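Short-chain-enoyl-CoA hydratase (Clostridium acetobutylicum, PDB 5Z7R) catalyses the reversible hydration of crotonyl-CoA, accepting hexenoyl-CoA but no longer analogues, in butanoate metabolism. Local coordinates at residues A[17-22]-A[52-57]; A[58-63]-A[105-110]; A[112-117]-A[132-137]; A[121-126]-A[179-184]. All coordinates share one frame; numbering follows the deposited sequence.

Interaction 1: residues A[17-22]-A[52-57]; sequences VTINRP and VILTGA
With CG1 anti to its backbone N (chi1 177°), V17 points that methyl at CD1 of L54, 4.0 Å away, while CG2, beside the backbone N, is directed at CG1 of V52. L54 takes the same first torsion, CG anti to N, and its CD1 also comes to 3.6 Å from the carbonyl O of V17. These apolar tips meet on the face of the sheet that carries V17, I19 and L54; helix 30-45 packs there against V17 and I19 through I43 and M36. On the other face T18 and T55 lie side by side and point the same way, OG1 of T18 being 3.7 Å from CG2 of T55. The hydroxyl of T55 is instead hydrogen-bonded to the carbonyl of A103. Between the faces runs a parallel pairing in which V17 bonds through both its N and its O: V17 N to I53 O at 2.7 Å (N-H...O 169°) and T55 N to V17 O at 2.9 Å. I19 N then donates to T55 O, also at 2.9 Å. The strand axes approach to 4.6 Å at 20°, and with helix 30-45 connecting them the two strands form a beta-alpha-beta unit of the crotonase fold.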
loop_
_atom_site.group_PDB
_atom_site.type_symbol
_atom_site.label_atom_id
_atom_site.label_comp_id
_atom_site.label_asym_id
_atom_site.label_seq_id
_atom_site.Cartn_x
_atom_site.Cartn_y
_atom_site.Cartn_z
ATOM N N VAL A 17 33.645 -2.576 -7.954
ATOM C CA VAL A 17 33.749 -3.166 -6.655
ATOM C C VAL A 17 33.780 -4.619 -6.954
ATOM O O VAL A 17 32.944 -5.114 -7.702
ATOM C CB VAL A 17 32.537 -2.796 -5.790
ATOM C CG1 VAL A 17 32.578 -3.477 -4.435
ATOM C CG2 VAL A 17 32.466 -1.292 -5.595
ATOM N N THR A 18 34.754 -5.309 -6.396
ATOM C CA THR A 18 34.950 -6.713 -6.712
ATOM C C THR A 18 35.042 -7.448 -5.429
ATOM O O THR A 18 35.910 -7.150 -4.607
ATOM C CB THR A 18 36.270 -6.983 -7.494
ATOM O OG1 THR A 18 36.314 -6.212 -8.709
ATOM C CG2 THR A 18 36.378 -8.404 -7.822
ATOM N N ILE A 19 34.169 -8.413 -5.237
ATOM C CA ILE A 19 34.311 -9.273 -4.082
ATOM C C ILE A 19 35.352 -10.313 -4.433
ATOM O O ILE A 19 35.261 -10.960 -5.476
ATOM C CB ILE A 19 33.003 -9.938 -3.679
ATOM C CG1 ILE A 19 32.088 -8.879 -3.065
ATOM C CG2 ILE A 19 33.281 -11.056 -2.680
ATOM C CD1 ILE A 19 30.628 -9.125 -3.322
ATOM N N ASN A 20 36.320 -10.470 -3.527
ATOM C CA ASN A 20 37.544 -11.204 -3.799
ATOM C C ASN A 20 37.885 -12.181 -2.679
ATOM O O ASN A 20 38.734 -11.887 -1.855
ATOM C CB ASN A 20 38.658 -10.177 -4.017
ATOM C CG ASN A 20 40.009 -10.804 -4.329
ATOM O OD1 ASN A 20 40.123 -11.983 -4.701
ATOM N ND2 ASN A 20 41.049 -10.003 -4.173
ATOM N N ARG A 21 37.185 -13.314 -2.629
ATOM C CA ARG A 21 37.561 -14.454 -1.773
ATOM C C ARG A 21 37.658 -15.688 -2.648
ATOM O O ARG A 21 36.840 -16.604 -2.523
ATOM C CB ARG A 21 36.581 -14.689 -0.627
ATOM C CG ARG A 21 36.599 -13.616 0.464
ATOM C CD ARG A 21 35.561 -13.944 1.544
ATOM N NE ARG A 21 35.775 -15.247 2.205
ATOM C CZ ARG A 21 34.825 -15.991 2.791
ATOM N NH1 ARG A 21 33.550 -15.603 2.786
ATOM N NH2 ARG A 21 35.141 -17.151 3.377
ATOM N N PRO A 22 38.696 -15.721 -3.518
ATOM C CA PRO A 22 38.873 -16.687 -4.608
ATOM C C PRO A 22 38.708 -18.110 -4.158
ATOM O O PRO A 22 38.034 -18.889 -4.832
ATOM C CB PRO A 22 40.319 -16.451 -5.059
ATOM C CG PRO A 22 40.567 -15.013 -4.756
ATOM C CD PRO A 22 39.837 -14.779 -3.455
ATOM N N VAL A 52 28.488 2.391 -10.560
ATOM C CA VAL A 52 29.174 1.326 -9.872
ATOM C C VAL A 52 28.970 0.033 -10.629
ATOM O O VAL A 52 27.886 -0.212 -11.158
ATOM C CB VAL A 52 28.618 1.163 -8.434
ATOM C CG1 VAL A 52 29.160 -0.082 -7.759
ATOM C CG2 VAL A 52 28.900 2.397 -7.623
ATOM N N ILE A 53 30.009 -0.788 -10.668
ATOM C CA ILE A 53 29.937 -2.099 -11.203
ATOM C C ILE A 53 30.368 -3.017 -10.104
ATOM O O ILE A 53 31.400 -2.840 -9.490
ATOM C CB ILE A 53 30.903 -2.291 -12.380
ATOM C CG1 ILE A 53 30.616 -1.261 -13.476
ATOM C CG2 ILE A 53 30.835 -3.718 -12.933
ATOM C CD1 ILE A 53 31.591 -1.366 -14.629
ATOM N N LEU A 54 29.576 -4.035 -9.893
ATOM C CA LEU A 54 29.852 -4.977 -8.883
ATOM C C LEU A 54 30.159 -6.209 -9.589
ATOM O O LEU A 54 29.372 -6.648 -10.420
ATOM C CB LEU A 54 28.608 -5.225 -8.040
ATOM C CG LEU A 54 28.723 -6.287 -6.960
ATOM C CD1 LEU A 54 29.837 -5.931 -5.978
ATOM C CD2 LEU A 54 27.368 -6.447 -6.261
ATOM N N THR A 55 31.256 -6.833 -9.231
ATOM C CA THR A 55 31.475 -8.186 -9.707
ATOM C C THR A 55 32.241 -8.987 -8.688
ATOM O O THR A 55 32.617 -8.474 -7.646
ATOM C CB THR A 55 32.246 -8.176 -11.039
ATOM O OG1 THR A 55 32.144 -9.469 -11.640
ATOM C CG2 THR A 55 33.731 -7.758 -10.801
ATOM N N GLY A 56 32.402 -10.261 -8.996
ATOM C CA GLY A 56 33.269 -11.163 -8.249
ATOM C C GLY A 56 34.626 -11.314 -8.931
ATOM O O GLY A 56 34.877 -10.707 -9.969
ATOM N N ALA A 57 35.494 -12.121 -8.333
ATOM C CA ALA A 57 36.860 -12.322 -8.819
ATOM C C ALA A 57 37.070 -13.717 -9.389
ATOM O O ALA A 57 36.448 -14.712 -8.959
ATOM C CB ALA A 57 37.865 -12.064 -7.712
#

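Interaction 2: residues A[58-63]-A[105-110]; sequences GEKSFV and NGFALG
The ring of F107 lies alongside the aliphatic stem of K60, its CE2 atom 4.0 Å from CG of the lysine, the two side chains pointing the same way. They flank a parallel pairing interrupted by a beta bulge, where 58-63 meets strand 107-109 of the smaller sheet of the crotonase fold. The evidence for the bulge is a one-residue shift: S61 pairs with F107, but V63 pairs with A108. Its centre is the carbonyl O of F107, which faces two successive amides. V63 N bonds to it at 2.9 Å, and F62 N makes a weaker, bent bond to the same oxygen. Before the bulge, F107 N donates to K60 O at 3.0 Å; after it, L109 N reaches V63 O only weakly.

F62 turns its side chain to the other side of the pairing from F107. With CG anti to the backbone N (chi1 175°), its CD2 lies 3.9 Å from CB of A108, and the amide of N105 stands at the ring edge with its plane turned 64° from the ring. I115 and A116 of helix 111-117 also pack on F62, which ties the bulge to the helix that follows strand 107-109. The chains draw close at G106, which has no side chain, with the CA atoms of S61 and G106 4.1 Å apart. Beside it, OG of S61 sits at the edge of the F107 ring, 3.2 Å from F107 CB.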
loop_
_atom_site.group_PDB
_atom_site.type_symbol
_atom_site.label_atom_id
_atom_site.label_comp_id
_atom_site.label_asym_id
_atom_site.label_seq_id
_atom_site.Cartn_x
_atom_site.Cartn_y
_atom_site.Cartn_z
ATOM N N GLY A 58 37.976 -13.774 -10.360
ATOM C CA GLY A 58 38.238 -15.015 -11.051
ATOM C C GLY A 58 37.118 -15.265 -12.022
ATOM O O GLY A 58 36.273 -14.363 -12.305
ATOM N N GLU A 59 37.118 -16.493 -12.518
ATOM C CA GLU A 59 36.271 -16.904 -13.626
ATOM C C GLU A 59 35.301 -17.988 -13.211
ATOM O O GLU A 59 34.545 -18.465 -14.046
ATOM C CB GLU A 59 37.120 -17.435 -14.826
ATOM C CG GLU A 59 38.325 -16.582 -15.217
ATOM C CD GLU A 59 37.947 -15.192 -15.709
ATOM O OE1 GLU A 59 36.979 -15.116 -16.513
ATOM O OE2 GLU A 59 38.616 -14.190 -15.307
ATOM N N LYS A 60 35.318 -18.426 -11.959
ATOM C CA LYS A 60 34.323 -19.393 -11.560
ATOM C C LYS A 60 33.091 -18.733 -10.888
ATOM O O LYS A 60 31.948 -19.199 -11.088
ATOM C CB LYS A 60 34.928 -20.478 -10.678
ATOM C CG LYS A 60 34.069 -21.746 -10.683
ATOM C CD LYS A 60 34.748 -22.992 -10.104
ATOM C CE LYS A 60 34.088 -24.267 -10.651
ATOM N NZ LYS A 60 34.232 -25.445 -9.749
ATOM N N SER A 61 33.296 -17.668 -10.105
ATOM C CA SER A 61 32.221 -17.172 -9.193
ATOM C C SER A 61 31.980 -15.700 -9.178
ATOM O O SER A 61 32.922 -14.896 -9.148
ATOM C CB SER A 61 32.457 -17.576 -7.732
ATOM O OG SER A 61 31.578 -18.609 -7.331
ATOM N N PHE A 62 30.693 -15.367 -9.153
ATOM C CA PHE A 62 30.261 -14.041 -8.764
ATOM C C PHE A 62 30.331 -13.993 -7.227
ATOM O O PHE A 62 31.231 -13.382 -6.678
ATOM C CB PHE A 62 28.861 -13.743 -9.313
ATOM C CG PHE A 62 28.297 -12.437 -8.852
ATOM C CD1 PHE A 62 28.823 -11.238 -9.309
ATOM C CD2 PHE A 62 27.254 -12.409 -7.942
ATOM C CE1 PHE A 62 28.306 -10.039 -8.870
ATOM C CE2 PHE A 62 26.742 -11.227 -7.496
ATOM C CZ PHE A 62 27.252 -10.043 -7.971
ATOM N N VAL A 63 29.330 -14.560 -6.592
ATOM C CA VAL A 63 29.341 -14.809 -5.185
ATOM C C VAL A 63 28.642 -16.140 -4.996
ATOM O O VAL A 63 27.490 -16.273 -5.314
ATOM C CB VAL A 63 28.628 -13.662 -4.445
ATOM C CG1 VAL A 63 28.417 -13.969 -2.991
ATOM C CG2 VAL A 63 29.363 -12.357 -4.617
ATOM N N ASN A 105 29.657 -12.788 -13.155
ATOM C CA ASN A 105 30.692 -13.475 -13.914
ATOM C C ASN A 105 30.711 -14.955 -13.656
ATOM O O ASN A 105 31.538 -15.661 -14.185
ATOM C CB ASN A 105 32.070 -12.883 -13.602
ATOM C CG ASN A 105 32.455 -13.049 -12.137
ATOM O OD1 ASN A 105 33.152 -14.011 -11.765
ATOM N ND2 ASN A 105 31.964 -12.139 -11.296
ATOM N N GLY A 106 29.787 -15.464 -12.865
ATOM C CA GLY A 106 29.839 -16.893 -12.577
ATOM C C GLY A 106 28.798 -17.262 -11.575
ATOM O O GLY A 106 27.723 -16.705 -11.591
ATOM N N PHE A 107 29.108 -18.204 -10.704
ATOM C CA PHE A 107 28.146 -18.639 -9.688
ATOM C C PHE A 107 27.533 -17.449 -8.935
ATOM O O PHE A 107 28.232 -16.501 -8.523
ATOM C CB PHE A 107 28.828 -19.551 -8.682
ATOM C CG PHE A 107 28.996 -20.989 -9.117
ATOM C CD1 PHE A 107 27.904 -21.824 -9.261
ATOM C CD2 PHE A 107 30.260 -21.543 -9.231
ATOM C CE1 PHE A 107 28.063 -23.167 -9.587
ATOM C CE2 PHE A 107 30.425 -22.884 -9.556
ATOM C CZ PHE A 107 29.320 -23.697 -9.732
ATOM N N ALA A 108 26.213 -17.501 -8.787
ATOM C CA ALA A 108 25.462 -16.503 -8.013
ATOM C C ALA A 108 24.323 -17.167 -7.259
ATOM O O ALA A 108 23.196 -17.175 -7.717
ATOM C CB ALA A 108 24.933 -15.401 -8.909
ATOM N N LEU A 109 24.624 -17.716 -6.089
ATOM C CA LEU A 109 23.655 -18.484 -5.350
ATOM C C LEU A 109 23.374 -17.876 -3.964
ATOM O O LEU A 109 24.228 -17.212 -3.361
ATOM C CB LEU A 109 24.137 -19.923 -5.216
ATOM C CG LEU A 109 24.635 -20.636 -6.489
ATOM C CD1 LEU A 109 25.080 -22.078 -6.177
ATOM C CD2 LEU A 109 23.570 -20.648 -7.585
ATOM N N GLY A 110 22.139 -18.069 -3.506
ATOM C CA GLY A 110 21.720 -17.677 -2.179
ATOM C C GLY A 110 22.023 -16.218 -2.002
ATOM O O GLY A 110 21.588 -15.411 -2.827
#

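Interaction 3: residues A[112-117]-A[132-137]; sequences GCEIAM and QPEVGL
Q132, which has the most surface buried here, pushes its amide between the side chains of C113, E114 and M117 on helix 111-117. CG lies beside the backbone N and the chain bends at chi2 (-62°), carrying the amide to the helix. The amide end lies against CB of C113 and CE of M117, 3.4 Å being its nearest approach to each; M117 meets it tip to tip.

E114 comes next. Its chain runs extended beyond CG and passes obliquely across Q132, with the carboxylate and amide planes 68° apart. OE2 takes the backbone N-H groups of F143 and G145, two donors on one oxygen that fix the rotation of the carboxylate. OE1 is then left facing E134.

C113 is third. Its SG stands anti to the backbone N, so that sulfur and CB both lie against the amide end of Q132.

What E114 faces is the carboxylate of E134, brought round by a bend at chi2; the two meet tip to tip with OE1 of E114 3.6 Å from OE1 of E134 and the planes 72° apart. No hydrogen bond joins the two segments. Just beyond E134, V135 and L137 pack on V207 and F249 of a second subunit, so the assembly interface borders the loop bearing this acid. A pair of buried glutamates, one on helix 111-117 and one on the 3-10 segment after strand 129-131, is the arrangement of the enoyl-CoA hydratase active site, where E114 and E134 are assigned by similarity as nucleophile and proton acceptor.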
loop_
_atom_site.group_PDB
_atom_site.type_symbol
_atom_site.label_atom_id
_atom_site.label_comp_id
_atom_site.label_asym_id
_atom_site.label_seq_id
_atom_site.Cartn_x
_atom_site.Cartn_y
_atom_site.Cartn_z
ATOM N N GLY A 112 24.330 -14.571 -2.955
ATOM C CA GLY A 112 24.952 -14.008 -4.139
ATOM C C GLY A 112 23.964 -13.617 -5.199
ATOM O O GLY A 112 24.126 -12.599 -5.871
ATOM N N CYS A 113 22.947 -14.448 -5.367
ATOM C CA CYS A 113 21.765 -14.072 -6.109
ATOM C C CYS A 113 21.161 -12.824 -5.493
ATOM O O CYS A 113 20.888 -11.834 -6.187
ATOM C CB CYS A 113 20.758 -15.191 -6.074
ATOM S SG CYS A 113 19.526 -14.954 -7.356
ATOM N N GLU A 114 21.038 -12.836 -4.163
ATOM C CA GLU A 114 20.411 -11.704 -3.438
ATOM C C GLU A 114 21.175 -10.423 -3.592
ATOM O O GLU A 114 20.560 -9.370 -3.781
ATOM C CB GLU A 114 20.157 -12.043 -1.967
ATOM C CG GLU A 114 19.159 -13.195 -1.772
ATOM C CD GLU A 114 19.212 -13.805 -0.375
ATOM O OE1 GLU A 114 20.310 -14.230 0.058
ATOM O OE2 GLU A 114 18.164 -13.855 0.299
ATOM N N ILE A 115 22.510 -10.463 -3.590
ATOM C CA ILE A 115 23.223 -9.208 -3.772
ATOM C C ILE A 115 23.041 -8.678 -5.184
ATOM O O ILE A 115 22.886 -7.466 -5.407
ATOM C CB ILE A 115 24.728 -9.284 -3.376
ATOM C CG1 ILE A 115 25.304 -7.863 -3.243
ATOM C CG2 ILE A 115 25.558 -10.120 -4.359
ATOM C CD1 ILE A 115 26.489 -7.789 -2.301
ATOM N N ALA A 116 23.044 -9.581 -6.151
ATOM C CA ALA A 116 22.908 -9.189 -7.551
ATOM C C ALA A 116 21.516 -8.553 -7.766
ATOM O O ALA A 116 21.390 -7.526 -8.456
ATOM C CB ALA A 116 23.124 -10.390 -8.462
ATOM N N MET A 117 20.490 -9.132 -7.130
ATOM C CA MET A 117 19.098 -8.598 -7.238
ATOM C C MET A 117 18.955 -7.255 -6.577
ATOM O O MET A 117 17.988 -6.537 -6.836
ATOM C CB MET A 117 18.119 -9.546 -6.605
ATOM C CG MET A 117 18.064 -10.847 -7.354
ATOM S SD MET A 117 16.682 -11.911 -7.014
ATOM C CE MET A 117 17.058 -12.697 -5.455
ATOM N N GLN A 132 18.730 -20.242 -5.345
ATOM C CA GLN A 132 18.434 -19.973 -3.930
ATOM C C GLN A 132 18.420 -21.306 -3.209
ATOM O O GLN A 132 17.379 -21.917 -3.067
ATOM C CB GLN A 132 17.054 -19.317 -3.746
ATOM C CG GLN A 132 16.914 -17.882 -4.232
ATOM C CD GLN A 132 17.822 -16.883 -3.532
ATOM O OE1 GLN A 132 18.321 -17.115 -2.426
ATOM N NE2 GLN A 132 18.022 -15.744 -4.176
ATOM N N PRO A 133 19.582 -21.754 -2.708
ATOM C CA PRO A 133 19.634 -23.098 -2.122
ATOM C C PRO A 133 18.952 -23.208 -0.752
ATOM O O PRO A 133 18.756 -24.336 -0.231
ATOM C CB PRO A 133 21.141 -23.362 -1.976
ATOM C CG PRO A 133 21.847 -22.237 -2.622
ATOM C CD PRO A 133 20.888 -21.085 -2.665
ATOM N N GLU A 134 18.565 -22.059 -0.195
ATOM C CA GLU A 134 18.325 -21.930 1.251
ATOM C C GLU A 134 17.461 -23.027 1.851
ATOM O O GLU A 134 17.828 -23.630 2.849
ATOM C CB GLU A 134 17.800 -20.554 1.581
ATOM C CG GLU A 134 18.885 -19.483 1.461
ATOM C CD GLU A 134 19.061 -18.870 0.078
ATOM O OE1 GLU A 134 19.673 -17.769 -0.017
ATOM O OE2 GLU A 134 18.597 -19.481 -0.911
ATOM N N VAL A 135 16.346 -23.343 1.217
ATOM C CA VAL A 135 15.419 -24.328 1.777
ATOM C C VAL A 135 15.998 -25.761 1.883
ATOM O O VAL A 135 15.519 -26.598 2.673
ATOM C CB VAL A 135 14.065 -24.293 1.012
ATOM C CG1 VAL A 135 14.164 -24.873 -0.401
ATOM C CG2 VAL A 135 13.040 -25.078 1.790
ATOM N N GLY A 136 17.023 -26.061 1.087
ATOM C CA GLY A 136 17.778 -27.312 1.292
ATOM C C GLY A 136 18.517 -27.357 2.632
ATOM O O GLY A 136 18.804 -28.439 3.153
ATOM N N LEU A 137 18.837 -26.171 3.159
ATOM C CA LEU A 137 19.531 -25.995 4.444
ATOM C C LEU A 137 18.590 -25.662 5.639
ATOM O O LEU A 137 19.045 -25.297 6.730
ATOM C CB LEU A 137 20.634 -24.925 4.295
ATOM C CG LEU A 137 21.544 -25.151 3.061
ATOM C CD1 LEU A 137 21.297 -24.128 1.973
ATOM C CD2 LEU A 137 23.018 -25.100 3.390
#

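Interaction 4: residues A[121-126]-A[179-184]; sequences IRIASS and VNKVVE
I123 and K181 run side by side across this contact, CG1 of the isoleucine only 3.5 Å from CB of the lysine, tighter than usual van der Waals distance. They lie where strand 121-125 takes on 182-183 as a parallel neighbour, the outermost strand within the chain of the larger sheet of the crotonase fold. The parallel register follows from A124, whose N bonds to K181 O at 3.0 Å and whose O receives V183 N at 3.1 Å. The pairing is prolonged at both ends: N180 N donates to R122 O at 3.0 Å, and S126 N makes a weak, bent bond to V183 O.

On the face of A124 and V182, the methyl of A124 sits 4.0 Å from CG1 of V179, which also touches CB of R122. Helix 170-175 lies beyond, with L174 against both V179 and V182. I123, V183 and K181 meet helix 188-201 instead, through L188, T191 and I195. R122 turns its guanidinium back into its own chain, NE donating to L178 O and NH1 to A116 O and C119 O, which ties the start of the strand to the end of helix 111-117.

Further out is the subunit interface. ND2 of N180, 3.5 Å from CG2 of I121, is hydrogen-bonded to Q160 OE1 and G156 O of a third subunit. At the far end of the pairing, E184 folds back at chi2 (-66°), and S126 OG donates to its OE2 at 2.6 Å, from 51° out of the carboxylate plane.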
loop_
_atom_site.group_PDB
_atom_site.type_symbol
_atom_site.label_atom_id
_atom_site.label_comp_id
_atom_site.label_asym_id
_atom_site.label_seq_id
_atom_site.Cartn_x
_atom_site.Cartn_y
_atom_site.Cartn_z
ATOM N N ILE A 121 20.867 -2.980 -12.354
ATOM C CA ILE A 121 20.936 -3.694 -13.618
ATOM C C ILE A 121 21.780 -4.952 -13.450
ATOM O O ILE A 121 22.879 -4.907 -12.899
ATOM C CB ILE A 121 21.577 -2.780 -14.670
ATOM C CG1 ILE A 121 20.631 -1.632 -15.001
ATOM C CG2 ILE A 121 21.893 -3.528 -15.954
ATOM C CD1 ILE A 121 21.330 -0.388 -15.493
ATOM N N ARG A 122 21.277 -6.081 -13.906
ATOM C CA ARG A 122 22.048 -7.305 -13.893
ATOM C C ARG A 122 22.376 -7.687 -15.334
ATOM O O ARG A 122 21.548 -7.565 -16.265
ATOM C CB ARG A 122 21.264 -8.454 -13.272
ATOM C CG ARG A 122 21.196 -8.417 -11.753
ATOM C CD ARG A 122 19.925 -9.037 -11.142
ATOM N NE ARG A 122 18.698 -8.363 -11.552
ATOM C CZ ARG A 122 18.384 -7.115 -11.260
ATOM N NH1 ARG A 122 19.200 -6.348 -10.535
ATOM N NH2 ARG A 122 17.241 -6.614 -11.701
ATOM N N ILE A 123 23.591 -8.195 -15.481
ATOM C CA ILE A 123 24.139 -8.626 -16.735
ATOM C C ILE A 123 24.990 -9.824 -16.362
ATOM O O ILE A 123 25.528 -9.885 -15.265
ATOM C CB ILE A 123 24.870 -7.414 -17.351
ATOM C CG1 ILE A 123 24.173 -7.007 -18.637
ATOM C CG2 ILE A 123 26.373 -7.573 -17.509
ATOM C CD1 ILE A 123 23.710 -5.569 -18.595
ATOM N N ALA A 124 25.045 -10.821 -17.214
ATOM C CA ALA A 124 25.685 -12.063 -16.827
ATOM C C ALA A 124 26.557 -12.573 -17.947
ATOM O O ALA A 124 26.365 -12.163 -19.102
ATOM C CB ALA A 124 24.651 -13.099 -16.480
ATOM N N SER A 125 27.491 -13.470 -17.597
ATOM C CA SER A 125 28.289 -14.206 -18.584
ATOM C C SER A 125 27.724 -15.609 -18.760
ATOM O O SER A 125 27.149 -16.185 -17.837
ATOM C CB SER A 125 29.801 -14.222 -18.260
ATOM O OG SER A 125 30.097 -14.824 -17.013
ATOM N N SER A 126 27.871 -16.153 -19.965
ATOM C CA SER A 126 27.091 -17.336 -20.351
ATOM C C SER A 126 27.314 -18.511 -19.407
ATOM O O SER A 126 26.522 -19.439 -19.381
ATOM C CB SER A 126 27.353 -17.727 -21.827
ATOM O OG SER A 126 28.703 -18.139 -22.034
ATOM N N VAL A 179 18.153 -11.398 -15.526
ATOM C CA VAL A 179 19.159 -10.531 -16.147
ATOM C C VAL A 179 18.646 -9.867 -17.412
ATOM O O VAL A 179 17.730 -10.390 -18.037
ATOM C CB VAL A 179 20.446 -11.293 -16.485
ATOM C CG1 VAL A 179 21.092 -11.758 -15.186
ATOM C CG2 VAL A 179 20.178 -12.475 -17.431
ATOM N N ASN A 180 19.262 -8.717 -17.737
ATOM C CA ASN A 180 19.044 -7.944 -18.940
ATOM C C ASN A 180 19.873 -8.377 -20.163
ATOM O O ASN A 180 19.519 -8.061 -21.280
ATOM C CB ASN A 180 19.372 -6.487 -18.664
ATOM C CG ASN A 180 18.453 -5.857 -17.652
ATOM O OD1 ASN A 180 17.412 -6.416 -17.282
ATOM N ND2 ASN A 180 18.825 -4.663 -17.204
ATOM N N LYS A 181 21.000 -9.049 -19.950
ATOM C CA LYS A 181 21.857 -9.513 -21.050
ATOM C C LYS A 181 22.731 -10.675 -20.659
ATOM O O LYS A 181 23.138 -10.834 -19.504
ATOM C CB LYS A 181 22.810 -8.431 -21.489
ATOM C CG LYS A 181 22.215 -7.217 -22.154
ATOM C CD LYS A 181 23.318 -6.544 -22.967
ATOM C CE LYS A 181 22.878 -5.200 -23.524
ATOM N NZ LYS A 181 22.936 -4.144 -22.475
ATOM N N VAL A 182 23.031 -11.493 -21.645
ATOM C CA VAL A 182 24.054 -12.523 -21.507
ATOM C C VAL A 182 25.100 -12.229 -22.587
ATOM O O VAL A 182 24.746 -11.843 -23.695
ATOM C CB VAL A 182 23.437 -13.924 -21.567
ATOM C CG1 VAL A 182 24.473 -15.011 -21.315
ATOM C CG2 VAL A 182 22.335 -14.011 -20.526
ATOM N N VAL A 183 26.371 -12.281 -22.190
ATOM C CA VAL A 183 27.551 -12.152 -23.061
ATOM C C VAL A 183 28.491 -13.268 -22.646
ATOM O O VAL A 183 28.188 -14.002 -21.700
ATOM C CB VAL A 183 28.293 -10.816 -22.912
ATOM C CG1 VAL A 183 27.422 -9.638 -23.328
ATOM C CG2 VAL A 183 28.798 -10.614 -21.501
ATOM N N GLU A 184 29.606 -13.427 -23.360
ATOM C CA GLU A 184 30.597 -14.445 -23.005
ATOM C C GLU A 184 31.514 -13.860 -21.954
ATOM O O GLU A 184 31.639 -12.637 -21.859
ATOM C CB GLU A 184 31.394 -14.890 -24.240
ATOM C CG GLU A 184 30.582 -15.751 -25.219
ATOM C CD GLU A 184 30.184 -17.114 -24.655
ATOM O OE1 GLU A 184 31.076 -17.967 -24.379
ATOM O OE2 GLU A 184 28.960 -17.343 -24.504
#

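In the fold
Three of the four contacts pair strands of the two sheets; interaction 3 joins a helix to a loop. Interactions 1 and 4 both belong to the larger sheet, their centres about 15 Å apart and without direct touch. Interaction 2 touches both, its centre about 9 Å from that of the first and 12 Å from that of the fourth, and meets interaction 1 where I19 CD1 comes 3.7 Å from V63 CG2. From interaction 2 the chain passes directly on, so strand 107-109 leads to the helix carrying E114; L109 is about 7 Å from E134, side chain to side chain. L54 CD2 touches I115 CG1 of that helix at 3.9 Å. In interaction 4, the R122 side chain is about 10 Å from that of E114.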